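Local coordinates for intimin adherence protein (Escherichia coli O157:H7, PDB 3NCX) that probably mediates attachment of the bacterium to host cells by binding the translocated intimin receptor Tir through its C-terminal lectin-like domain, at residues Ser95-Lys99 against Val123-Ile127; Asn144-Ile150 against Ser162-Ile168. The protein carries 1 engineered substitution. All blocks are in the same frame, centred on the assembly; numbering follows the deposited sequence.

Contact 1. Residues Ser95-Lys99 against Val123-Ile127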
ATOM      1  N   SER A  95      -9.832  -4.877  -2.984  1.00 19.59           N
ATOM      2  CA  SER A  95     -10.187  -6.270  -3.208  1.00 18.01           C
ATOM      3  C   SER A  95      -9.321  -7.136  -2.305  1.00 20.26           C
ATOM      4  O   SER A  95      -9.793  -8.107  -1.716  1.00 27.37           O
ATOM      5  CB  SER A  95      -9.982  -6.655  -4.675  1.00 23.49           C
ATOM      6  OG  SER A  95      -8.644  -6.436  -5.081  1.00 26.31           O
ATOM      7  N   TYR A  96      -8.047  -6.771  -2.196  1.00 22.70           N
ATOM      8  CA  TYR A  96      -7.140  -7.414  -1.251  1.00 20.19           C
ATOM      9  C   TYR A  96      -5.982  -6.494  -0.881  1.00 20.96           C
ATOM     10  O   TYR A  96      -5.651  -5.565  -1.621  1.00 16.45           O
ATOM     11  CB  TYR A  96      -6.611  -8.744  -1.802  1.00 15.62           C
ATOM     12  CG  TYR A  96      -5.644  -8.618  -2.960  1.00 18.70           C
ATOM     13  CD1 TYR A  96      -4.318  -8.255  -2.752  1.00 25.77           C
ATOM     14  CD2 TYR A  96      -6.050  -8.890  -4.261  1.00 22.15           C
ATOM     15  CE1 TYR A  96      -3.428  -8.149  -3.809  1.00 22.11           C
ATOM     16  CE2 TYR A  96      -5.168  -8.790  -5.323  1.00 23.31           C
ATOM     17  CZ  TYR A  96      -3.859  -8.419  -5.091  1.00 23.24           C
ATOM     18  OH  TYR A  96      -2.981  -8.317  -6.147  1.00 17.25           O
ATOM     19  N   MET A  97      -5.374  -6.754   0.271  1.00 18.83           N
ATOM     20  CA  MET A  97      -4.218  -5.991   0.714  1.00 16.88           C
ATOM     21  C   MET A  97      -3.093  -6.928   1.129  1.00 16.43           C
ATOM     22  O   MET A  97      -3.334  -7.961   1.754  1.00 18.40           O
ATOM     23  CB  MET A  97      -4.589  -5.068   1.874  1.00 19.72           C
ATOM     24  CG  MET A  97      -3.440  -4.204   2.357  1.00 14.07           C
ATOM     25  SD  MET A  97      -3.802  -3.387   3.918  1.00 16.03           S
ATOM     26  CE  MET A  97      -4.036  -4.802   4.990  1.00 22.13           C
ATOM     27  N   ILE A  98      -1.865  -6.562   0.780  1.00 19.80           N
ATOM     28  CA  ILE A  98      -0.703  -7.393   1.077  1.00 18.53           C
ATOM     29  C   ILE A  98      -0.008  -6.966   2.369  1.00 18.72           C
ATOM     30  O   ILE A  98       0.292  -5.787   2.567  1.00 22.50           O
ATOM     31  CB  ILE A  98       0.301  -7.390  -0.097  1.00 15.55           C
ATOM     32  CG1 ILE A  98       0.249  -8.724  -0.842  1.00 21.66           C
ATOM     33  CG2 ILE A  98       1.712  -7.115   0.386  1.00 23.38           C
ATOM     34  CD1 ILE A  98      -1.099  -9.032  -1.444  1.00 24.08           C
ATOM     35  N   LYS A  99       0.228  -7.933   3.249  1.00 18.38           N
ATOM     36  CA  LYS A  99       0.933  -7.682   4.500  1.00 20.35           C
ATOM     37  C   LYS A  99       2.282  -8.386   4.489  1.00 18.63           C
ATOM     38  O   LYS A  99       2.423  -9.468   3.925  1.00 20.29           O
ATOM     39  CB  LYS A  99       0.120  -8.174   5.699  1.00 27.63           C
ATOM     40  CG  LYS A  99      -1.177  -7.428   5.948  1.00 23.34           C
ATOM     41  CD  LYS A  99      -1.825  -7.900   7.243  1.00 27.39           C
ATOM     42  CE  LYS A  99      -3.177  -7.239   7.463  1.00 40.13           C
ATOM     43  NZ  LYS A  99      -3.825  -7.698   8.725  1.00 36.47           N
ATOM     44  N   VAL A 123      -0.438 -11.906  -8.183  1.00 18.30           N
ATOM     45  CA  VAL A 123      -0.979 -11.292  -6.978  1.00 16.32           C
ATOM     46  C   VAL A 123       0.024 -10.297  -6.406  1.00 17.40           C
ATOM     47  O   VAL A 123      -0.351  -9.238  -5.905  1.00 19.70           O
ATOM     48  CB  VAL A 123      -1.322 -12.344  -5.910  1.00 17.72           C
ATOM     49  CG1 VAL A 123      -1.895 -11.674  -4.672  1.00 18.07           C
ATOM     50  CG2 VAL A 123      -2.302 -13.363  -6.467  1.00 22.00           C
ATOM     51  N   LEU A 124       1.305 -10.638  -6.505  1.00 19.57           N
ATOM     52  CA  LEU A 124       2.371  -9.800  -5.965  1.00 20.21           C
ATOM     53  C   LEU A 124       2.901  -8.793  -6.984  1.00 17.07           C
ATOM     54  O   LEU A 124       3.138  -7.632  -6.651  1.00 17.41           O
ATOM     55  CB  LEU A 124       3.518 -10.669  -5.445  1.00 23.74           C
ATOM     56  CG  LEU A 124       3.205 -11.565  -4.245  1.00 19.95           C
ATOM     57  CD1 LEU A 124       4.343 -12.543  -3.992  1.00 21.51           C
ATOM     58  CD2 LEU A 124       2.934 -10.724  -3.009  1.00 18.85           C
ATOM     59  N   SER A 125       3.090  -9.240  -8.221  1.00 19.18           N
ATOM     60  CA  SER A 125       3.620  -8.374  -9.268  1.00 16.53           C
ATOM     61  C   SER A 125       2.638  -7.259  -9.614  1.00 19.61           C
ATOM     62  O   SER A 125       3.045  -6.163  -9.997  1.00 18.70           O
ATOM     63  CB  SER A 125       3.965  -9.183 -10.521  1.00 15.67           C
ATOM     64  OG  SER A 125       2.816  -9.815 -11.056  1.00 19.52           O
ATOM     65  N   ASP A 126       1.347  -7.545  -9.477  1.00 19.43           N
ATOM     66  CA  ASP A 126       0.314  -6.547  -9.726  1.00 17.28           C
ATOM     67  C   ASP A 126       0.426  -5.397  -8.739  1.00 20.24           C
ATOM     68  O   ASP A 126       0.111  -4.251  -9.063  1.00 21.52           O
ATOM     69  CB  ASP A 126      -1.079  -7.173  -9.643  1.00 16.64           C
ATOM     70  CG  ASP A 126      -1.525  -7.776 -10.959  1.00 16.42           C
ATOM     71  OD1 ASP A 126      -0.666  -7.981 -11.840  1.00 17.17           O
ATOM     72  OD2 ASP A 126      -2.734  -8.045 -11.110  1.00 19.31           O
ATOM     73  N   ILE A 127       0.878  -5.707  -7.529  1.00 15.17           N
ATOM     74  CA  ILE A 127       1.054  -4.685  -6.510  1.00 20.26           C
ATOM     75  C   ILE A 127       2.241  -3.784  -6.831  1.00 18.82           C
ATOM     76  O   ILE A 127       2.212  -2.581  -6.565  1.00 12.75           O
ATOM     77  CB  ILE A 127       1.195  -5.306  -5.112  1.00 17.64           C
ATOM     78  CG1 ILE A 127      -0.184  -5.726  -4.604  1.00 23.62           C
ATOM     79  CG2 ILE A 127       1.838  -4.324  -4.148  1.00 16.81           C
ATOM     80  CD1 ILE A 127      -0.194  -6.204  -3.182  1.00 31.58           C
TER
HETATM   81  O   HOH W   1      -4.365  -9.049  -8.873  1.00 27.03           O
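A helix lies across a strand here, joined by a small apolar patch and one side-chain-to-backbone hydrogen bond, in the C-type lectin-like domain. Residues 97-99 belong to strand 97-103, the middle of a three-stranded mixed sheet between strands 32-33 and 184-188; residues 123-127 are a piece of helix 121-131. The two short axes cross at 101° and come within 10.0 Å, so side chains bridge the gap, and the contact buries only 233 Å². Tyr96 and Ile98, two residues apart, both send their CA-to-CB bonds toward the helix, while Met97 between them points away. The phenol of Tyr96 reaches the helix backbone: its OH donates to the carbonyl O of Val123 at 2.8 Å. A water links the same hydroxyl to the next turn, donating to Tyr96 OH at 3.1 Å and to Asp126 OD2 at 2.9 Å. The Tyr96 ring also meets apolar groups, with Val123 CG1 3.8 Å from CZ and Ile127 CD1 3.8 Å from CE1, the latter at the ring edge. Ile127, one helical turn beyond Val123, pushes its CD1 to 3.3 Å from Ile98 CB, a tight fit. Leu124 starts away from the strand, but its m,t side chain brings CD2 back to 4.0 Å from Ile98 CG1. Val186 and Val188 of strand 184-188 and Leu33 of strand 32-33 extend this apolar layer. A helix packed on the sheet that joins the N- and C-terminal strands of the domain is characteristic of the C-type lectin-like fold.

Contact 2. Residues Asn144-Ile150 against Ser162-Ile168; sequences NSITAWI and SSTYNLI
Asn166 (chi1 t, chi2 -42°) ties the two segments at one end: its ND2 donates to Ser145 OG at 2.6 Å, and its OD1 accepts from Ile146 N at 3.0 Å and from Ile168 N at 2.8 Å, the latter closing an Asx turn. Leu167 N bonds to Ile146 O (2.9 Å). The extended backbones form an antiparallel ladder: Ala148-Tyr165 is the hydrogen-bonded pair (Ala148 N to Tyr165 O 2.9 Å, Tyr165 N to Ala148 O 3.1 Å), flanked by non-hydrogen-bonded Thr147-Asn166 and Trp149-Thr164, CA atoms 4.2 and 4.8 Å apart. Ile150 N reaches Ser163 O at 3.1 Å. The axes approach to 4.4 Å at 141°, a strongly twisted pair in the small antiparallel sheet of the lectin-like domain. Thr147, Trp149, Thr164 and Asn166 share one face; Trp149 (m, chi2 113°) sets CE3 3.8 Å from Thr164 CG2, its NE1 bonding Ala104 O. Ala148 and Tyr165 (t) point to the opposite face; Ile150 (m,p) packs CD1 on Tyr165 CB (3.7 Å). At the Asn166 end, Ile146 CG1 meets Ile168 CD1 (3.7 Å).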
ATOM      1  N   ASN A 144      16.496  -3.667   1.284  1.00 21.32           N
ATOM      2  CA  ASN A 144      16.914  -3.611  -0.112  1.00 20.27           C
ATOM      3  C   ASN A 144      16.222  -4.692  -0.929  1.00 19.72           C
ATOM      4  O   ASN A 144      16.094  -4.581  -2.149  1.00 24.02           O
ATOM      5  CB  ASN A 144      18.431  -3.774  -0.225  1.00 23.70           C
ATOM      6  CG  ASN A 144      19.190  -2.624   0.401  1.00 28.97           C
ATOM      7  OD1 ASN A 144      18.810  -1.461   0.255  1.00 35.00           O
ATOM      8  ND2 ASN A 144      20.272  -2.941   1.103  1.00 26.94           N
ATOM      9  N   SER A 145      15.779  -5.738  -0.242  1.00 20.38           N
ATOM     10  CA  SER A 145      15.123  -6.865  -0.890  1.00 20.00           C
ATOM     11  C   SER A 145      13.996  -7.415  -0.026  1.00 16.13           C
ATOM     12  O   SER A 145      14.135  -7.532   1.190  1.00 16.36           O
ATOM     13  CB  SER A 145      16.140  -7.970  -1.175  1.00 18.91           C
ATOM     14  OG  SER A 145      15.497  -9.183  -1.524  1.00 16.85           O
ATOM     15  N   ILE A 146      12.878  -7.747  -0.661  1.00 10.87           N
ATOM     16  CA  ILE A 146      11.769  -8.386   0.033  1.00 14.28           C
ATOM     17  C   ILE A 146      11.266  -9.583  -0.766  1.00 20.29           C
ATOM     18  O   ILE A 146      10.313  -9.473  -1.540  1.00 12.80           O
ATOM     19  CB  ILE A 146      10.598  -7.413   0.282  1.00 17.42           C
ATOM     20  CG1 ILE A 146      11.079  -6.170   1.031  1.00 16.76           C
ATOM     21  CG2 ILE A 146       9.492  -8.102   1.068  1.00 11.24           C
ATOM     22  CD1 ILE A 146       9.973  -5.189   1.344  1.00 13.24           C
ATOM     23  N   THR A 147      11.921 -10.725  -0.581  1.00 17.93           N
ATOM     24  CA  THR A 147      11.513 -11.957  -1.243  1.00 16.56           C
ATOM     25  C   THR A 147      10.274 -12.518  -0.555  1.00 15.75           C
ATOM     26  O   THR A 147      10.242 -12.656   0.669  1.00 12.68           O
ATOM     27  CB  THR A 147      12.641 -13.014  -1.225  1.00 12.90           C
ATOM     28  OG1 THR A 147      13.791 -12.504  -1.911  1.00  7.33           O
ATOM     29  CG2 THR A 147      12.184 -14.291  -1.905  1.00 12.96           C
ATOM     30  N   ALA A 148       9.254 -12.836  -1.344  1.00 11.94           N
ATOM     31  CA  ALA A 148       7.990 -13.318  -0.797  1.00 16.11           C
ATOM     32  C   ALA A 148       7.629 -14.710  -1.309  1.00 19.69           C
ATOM     33  O   ALA A 148       7.825 -15.020  -2.484  1.00 18.38           O
ATOM     34  CB  ALA A 148       6.872 -12.332  -1.111  1.00 11.44           C
ATOM     35  N   TRP A 149       7.100 -15.548  -0.422  1.00 18.10           N
ATOM     36  CA  TRP A 149       6.646 -16.879  -0.811  1.00 20.52           C
ATOM     37  C   TRP A 149       5.428 -16.794  -1.722  1.00 16.75           C
ATOM     38  O   TRP A 149       4.558 -15.946  -1.534  1.00 16.40           O
ATOM     39  CB  TRP A 149       6.283 -17.718   0.420  1.00 18.58           C
ATOM     40  CG  TRP A 149       7.455 -18.231   1.204  1.00 19.87           C
ATOM     41  CD1 TRP A 149       7.816 -17.868   2.472  1.00 19.39           C
ATOM     42  CD2 TRP A 149       8.412 -19.208   0.780  1.00 21.02           C
ATOM     43  NE1 TRP A 149       8.938 -18.557   2.860  1.00 17.76           N
ATOM     44  CE2 TRP A 149       9.326 -19.386   1.840  1.00 22.26           C
ATOM     45  CE3 TRP A 149       8.587 -19.949  -0.394  1.00 16.94           C
ATOM     46  CZ2 TRP A 149      10.401 -20.272   1.760  1.00 15.39           C
ATOM     47  CZ3 TRP A 149       9.653 -20.829  -0.470  1.00 20.79           C
ATOM     48  CH2 TRP A 149      10.546 -20.983   0.600  1.00 17.44           C
ATOM     49  N   ILE A 150       5.374 -17.674  -2.716  1.00 20.94           N
ATOM     50  CA  ILE A 150       4.162 -17.870  -3.500  1.00 21.60           C
ATOM     51  C   ILE A 150       3.575 -19.214  -3.086  1.00 22.58           C
ATOM     52  O   ILE A 150       4.321 -20.145  -2.785  1.00 17.45           O
ATOM     53  CB  ILE A 150       4.439 -17.866  -5.024  1.00 17.48           C
ATOM     54  CG1 ILE A 150       4.585 -16.438  -5.551  1.00 14.64           C
ATOM     55  CG2 ILE A 150       3.308 -18.549  -5.777  1.00 23.03           C
ATOM     56  CD1 ILE A 150       5.820 -15.722  -5.077  1.00 20.71           C
ATOM     57  N   SER A 162       9.054 -24.129  -3.756  1.00 18.88           N
ATOM     58  CA  SER A 162       8.027 -23.144  -4.036  1.00 18.34           C
ATOM     59  C   SER A 162       8.680 -21.895  -4.603  1.00 21.29           C
ATOM     60  O   SER A 162       9.697 -21.432  -4.090  1.00 26.22           O
ATOM     61  CB  SER A 162       7.251 -22.806  -2.763  1.00 21.53           C
ATOM     62  OG  SER A 162       6.129 -21.994  -3.054  1.00 23.09           O
ATOM     63  N   SER A 163       8.099 -21.358  -5.670  1.00 22.58           N
ATOM     64  CA  SER A 163       8.638 -20.165  -6.309  1.00 21.30           C
ATOM     65  C   SER A 163       8.444 -18.924  -5.438  1.00 19.56           C
ATOM     66  O   SER A 163       7.626 -18.920  -4.518  1.00 16.53           O
ATOM     67  CB  SER A 163       7.995 -19.964  -7.679  1.00 15.62           C
ATOM     68  OG  SER A 163       6.584 -20.007  -7.581  1.00 24.91           O
ATOM     69  N   THR A 164       9.205 -17.874  -5.732  1.00 17.76           N
ATOM     70  CA  THR A 164       9.139 -16.635  -4.964  1.00 14.32           C
ATOM     71  C   THR A 164       9.149 -15.407  -5.867  1.00 13.05           C
ATOM     72  O   THR A 164       9.524 -15.483  -7.035  1.00 14.23           O
ATOM     73  CB  THR A 164      10.314 -16.515  -3.973  1.00 17.09           C
ATOM     74  OG1 THR A 164      11.554 -16.527  -4.692  1.00 12.66           O
ATOM     75  CG2 THR A 164      10.296 -17.660  -2.973  1.00 21.02           C
ATOM     76  N   TYR A 165       8.734 -14.275  -5.310  1.00 13.03           N
ATOM     77  CA  TYR A 165       8.746 -13.008  -6.028  1.00 16.18           C
ATOM     78  C   TYR A 165       9.178 -11.883  -5.092  1.00 18.86           C
ATOM     79  O   TYR A 165       8.718 -11.800  -3.954  1.00 19.60           O
ATOM     80  CB  TYR A 165       7.365 -12.707  -6.617  1.00 12.65           C
ATOM     81  CG  TYR A 165       7.289 -11.382  -7.345  1.00 17.26           C
ATOM     82  CD1 TYR A 165       7.790 -11.249  -8.632  1.00 19.82           C
ATOM     83  CD2 TYR A 165       6.713 -10.268  -6.747  1.00 16.95           C
ATOM     84  CE1 TYR A 165       7.725 -10.042  -9.304  1.00 18.48           C
ATOM     85  CE2 TYR A 165       6.641  -9.057  -7.411  1.00 17.01           C
ATOM     86  CZ  TYR A 165       7.150  -8.950  -8.691  1.00 21.20           C
ATOM     87  OH  TYR A 165       7.084  -7.748  -9.361  1.00 17.82           O
ATOM     88  N   ASN A 166      10.065 -11.020  -5.574  1.00 17.38           N
ATOM     89  CA  ASN A 166      10.594  -9.934  -4.756  1.00 16.26           C
ATOM     90  C   ASN A 166       9.829  -8.627  -4.969  1.00 16.56           C
ATOM     91  O   ASN A 166       9.749  -8.120  -6.088  1.00 19.45           O
ATOM     92  CB  ASN A 166      12.082  -9.740  -5.043  1.00 17.53           C
ATOM     93  CG  ASN A 166      12.773  -8.882  -4.003  1.00 16.03           C
ATOM     94  OD1 ASN A 166      12.237  -7.867  -3.557  1.00 15.47           O
ATOM     95  ND2 ASN A 166      13.971  -9.291  -3.607  1.00 15.00           N
ATOM     96  N   LEU A 167       9.277  -8.085  -3.887  1.00 14.92           N
ATOM     97  CA  LEU A 167       8.429  -6.898  -3.960  1.00 12.34           C
ATOM     98  C   LEU A 167       9.205  -5.608  -4.221  1.00 13.78           C
ATOM     99  O   LEU A 167       8.612  -4.537  -4.361  1.00 10.83           O
ATOM    100  CB  LEU A 167       7.596  -6.762  -2.684  1.00 11.16           C
ATOM    101  CG  LEU A 167       6.553  -7.859  -2.467  1.00 11.87           C
ATOM    102  CD1 LEU A 167       5.914  -7.737  -1.093  1.00 12.21           C
ATOM    103  CD2 LEU A 167       5.497  -7.808  -3.560  1.00 16.55           C
ATOM    104  N   ILE A 168      10.528  -5.711  -4.285  1.00 13.88           N
ATOM    105  CA  ILE A 168      11.365  -4.561  -4.604  1.00 14.44           C
ATOM    106  C   ILE A 168      12.058  -4.735  -5.948  1.00 14.79           C
ATOM    107  O   ILE A 168      12.125  -3.802  -6.747  1.00 19.46           O
ATOM    108  CB  ILE A 168      12.443  -4.322  -3.534  1.00 15.67           C
ATOM    109  CG1 ILE A 168      11.807  -3.876  -2.218  1.00 16.03           C
ATOM    110  CG2 ILE A 168      13.442  -3.280  -4.011  1.00 13.15           C
ATOM    111  CD1 ILE A 168      12.814  -3.654  -1.110  1.00 13.74           C
TER

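In the fold
Both contacts belong to the lectin-like domain, in series along the chain, their centres about 12 Å apart. Contact 1 sets a helix against the sheet holding the domain's first and last strands; contact 2 pairs two strands of the other small sheet. Helix 121-131 links them: Leu124 CB touches Tyr165 CD2 at 3.5 Å, and Leu124 CD1 lies 3.7 Å from Ile150 CD1 and 3.8 Å from Ala148 CB. Contact 1 is partly buried and depends on side chains, with a water at its more open side. Contact 2 is more fully buried, and main-chain hydrogen bonds dominate it, supplemented by an asparagine side chain.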